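Local coordinates for putative cytosine/guanine deaminase (Unidentified, PDB 2PAJ), which catalyses the zinc-dependent hydrolytic deamination of 2-amino-4-hydroxypteridines such as isoxanthopterin, releasing ammonium, at residues L243-H248 against S279-A284. Residues are numbered along the deposited sequence; the frame is centred on the assembly and turned at random.
Sequences LRMHSH and SDVWYA. With ZN (zinc ion), chain B.
H246 lays its imidazole over one face of the W282 indole in an offset stack, the imidazole and five-membered ring centroids 4.2 Å apart and their planes tilted by 27°. Its CG stands anti to the backbone N (chi1 171°), which starts the imidazole out over the indole. CB of H246 sits almost on the normal of the indole six-membered ring, 3.7 Å from its centroid, a CH-pi contact. R244 CB comes to the edge of the indole, whose NE1 is hydrogen-bonded to T75 O; H137 meets the H246 ring edge-to-face. The backbones beneath are neighbouring parallel strands of the amidohydrolase TIM barrel. W282 N donates a hydrogen bond to M245 O, and A284 N reaches S247 O at 3.0 Å in a nearly straight bond (168°). The CB atoms of H246, H248, W282 and A284 lie on one face of the sheet. There A284 CB packs against H246 NE2 and H248 CD2, while H248 NE2 binds the zinc ion at 2.1 Å, alongside H76, H78 and D336. On the other face, M245 CB lies 3.8 Å from V281 CG1, both side chains meeting helix 228-240, and the Y283 ring turns its edge, at CD2, to S247 O. S247 OG is hydrogen-bonded to P219 O and also to V222 N. Where the strands begin, one water joins L243 O to D280 OD1, and another links R244 NH1 with S279 O; the arginine chain, extended from CG to NE, brings NH1 near that carbonyl, at an angle too poor for a direct hydrogen bond.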
loop_
_atom_site.group_PDB
_atom_site.type_symbol
_atom_site.label_atom_id
_atom_site.label_comp_id
_atom_site.label_asym_id
_atom_site.label_seq_id
_atom_site.Cartn_x
_atom_site.Cartn_y
_atom_site.Cartn_z
ATOM N N LEU A 243 9.379 -5.015 14.898
ATOM C CA LEU A 243 8.381 -4.919 13.840
ATOM C C LEU A 243 7.332 -3.866 14.180
ATOM O O LEU A 243 7.202 -3.468 15.335
ATOM C CB LEU A 243 7.668 -6.261 13.651
ATOM C CG LEU A 243 8.448 -7.541 13.405
ATOM C CD1 LEU A 243 7.462 -8.680 13.286
ATOM C CD2 LEU A 243 9.288 -7.412 12.143
ATOM N N ARG A 244 6.584 -3.426 13.168
ATOM C CA ARG A 244 5.523 -2.444 13.375
ATOM C C ARG A 244 4.178 -3.153 13.533
ATOM O O ARG A 244 4.030 -4.322 13.168
ATOM C CB ARG A 244 5.457 -1.456 12.210
ATOM C CG ARG A 244 6.727 -0.665 12.060
ATOM C CD ARG A 244 6.485 0.692 11.472
ATOM N NE ARG A 244 7.646 1.533 11.723
ATOM C CZ ARG A 244 7.626 2.860 11.736
ATOM N NH1 ARG A 244 6.495 3.518 11.506
ATOM N NH2 ARG A 244 8.736 3.527 12.004
ATOM N N MET A 245 3.201 -2.443 14.089
ATOM C CA MET A 245 1.877 -3.011 14.316
ATOM C C MET A 245 0.804 -2.300 13.495
ATOM O O MET A 245 0.826 -1.076 13.343
ATOM C CB MET A 245 1.535 -2.915 15.794
ATOM C CG MET A 245 2.459 -3.706 16.713
ATOM S SD MET A 245 2.537 -2.978 18.334
ATOM C CE MET A 245 4.080 -2.311 18.245
ATOM N N HIS A 246 -0.139 -3.076 12.970
ATOM C CA HIS A 246 -1.214 -2.529 12.165
ATOM C C HIS A 246 -2.506 -3.307 12.343
ATOM O O HIS A 246 -2.482 -4.519 12.490
ATOM C CB HIS A 246 -0.801 -2.539 10.696
ATOM C CG HIS A 246 -1.909 -2.199 9.753
ATOM N ND1 HIS A 246 -2.455 -3.121 8.889
ATOM C CD2 HIS A 246 -2.581 -1.043 9.544
ATOM C CE1 HIS A 246 -3.417 -2.547 8.187
ATOM N NE2 HIS A 246 -3.513 -1.286 8.567
ATOM N N SER A 247 -3.636 -2.606 12.326
ATOM C CA SER A 247 -4.935 -3.263 12.468
ATOM C C SER A 247 -6.117 -2.387 12.032
ATOM O O SER A 247 -5.978 -1.177 11.846
ATOM C CB SER A 247 -5.145 -3.706 13.927
ATOM O OG SER A 247 -6.352 -4.430 14.097
ATOM N N HIS A 248 -7.266 -3.037 11.848
ATOM C CA HIS A 248 -8.518 -2.387 11.490
ATOM C C HIS A 248 -9.065 -1.853 12.818
ATOM O O HIS A 248 -9.274 -2.622 13.756
ATOM C CB HIS A 248 -9.504 -3.423 10.939
ATOM C CG HIS A 248 -9.449 -3.615 9.452
ATOM N ND1 HIS A 248 -9.621 -4.848 8.861
ATOM C CD2 HIS A 248 -9.338 -2.725 8.437
ATOM C CE1 HIS A 248 -9.621 -4.711 7.548
ATOM N NE2 HIS A 248 -9.454 -3.433 7.263
ATOM N N SER A 279 4.277 5.637 17.344
ATOM C CA SER A 279 4.673 5.812 15.948
ATOM C C SER A 279 4.985 4.458 15.345
ATOM O O SER A 279 5.267 4.331 14.156
ATOM C CB SER A 279 5.897 6.717 15.875
ATOM O OG SER A 279 6.827 6.362 16.881
ATOM N N ASP A 280 4.918 3.461 16.216
ATOM C CA ASP A 280 5.165 2.049 15.955
ATOM C C ASP A 280 3.987 1.436 15.187
ATOM O O ASP A 280 4.158 0.577 14.324
ATOM C CB ASP A 280 5.258 1.357 17.321
ATOM C CG ASP A 280 6.462 0.473 17.462
ATOM O OD1 ASP A 280 6.590 -0.497 16.695
ATOM O OD2 ASP A 280 7.287 0.743 18.355
ATOM N N VAL A 281 2.792 1.902 15.544
ATOM C CA VAL A 281 1.514 1.423 15.020
ATOM C C VAL A 281 0.765 2.366 14.058
ATOM O O VAL A 281 0.995 3.566 14.052
ATOM C CB VAL A 281 0.568 1.149 16.216
ATOM C CG1 VAL A 281 -0.559 0.218 15.813
ATOM C CG2 VAL A 281 1.363 0.615 17.382
ATOM N N TRP A 282 -0.137 1.799 13.258
ATOM C CA TRP A 282 -0.976 2.576 12.348
ATOM C C TRP A 282 -2.274 1.795 12.063
ATOM O O TRP A 282 -2.265 0.574 11.926
ATOM C CB TRP A 282 -0.201 2.958 11.066
ATOM C CG TRP A 282 -0.343 2.080 9.883
ATOM C CD1 TRP A 282 -1.297 2.149 8.910
ATOM C CD2 TRP A 282 0.549 1.037 9.497
ATOM N NE1 TRP A 282 -1.048 1.216 7.936
ATOM C CE2 TRP A 282 0.079 0.516 8.271
ATOM C CE3 TRP A 282 1.705 0.490 10.067
ATOM C CZ2 TRP A 282 0.723 -0.534 7.604
ATOM C CZ3 TRP A 282 2.341 -0.543 9.408
ATOM C CH2 TRP A 282 1.848 -1.047 8.186
ATOM N N TYR A 283 -3.397 2.507 12.011
ATOM C CA TYR A 283 -4.692 1.869 11.781
ATOM C C TYR A 283 -5.408 2.178 10.487
ATOM O O TYR A 283 -5.273 3.257 9.916
ATOM C CB TYR A 283 -5.669 2.200 12.900
ATOM C CG TYR A 283 -5.276 1.665 14.249
ATOM C CD1 TYR A 283 -4.544 2.450 15.136
ATOM C CD2 TYR A 283 -5.639 0.371 14.644
ATOM C CE1 TYR A 283 -4.189 1.974 16.367
ATOM C CE2 TYR A 283 -5.288 -0.115 15.879
ATOM C CZ TYR A 283 -4.565 0.692 16.736
ATOM O OH TYR A 283 -4.216 0.240 17.982
ATOM N N ALA A 284 -6.199 1.201 10.060
ATOM C CA ALA A 284 -7.022 1.305 8.868
ATOM C C ALA A 284 -8.480 1.395 9.324
ATOM O O ALA A 284 -8.817 1.043 10.453
ATOM C CB ALA A 284 -6.836 0.083 7.983
HETATM ZN ZN ZN B . -9.463 -3.433 5.208
HETATM O O HOH W 1 8.738 -1.818 16.519
HETATM O O HOH W 2 6.133 6.184 12.210
#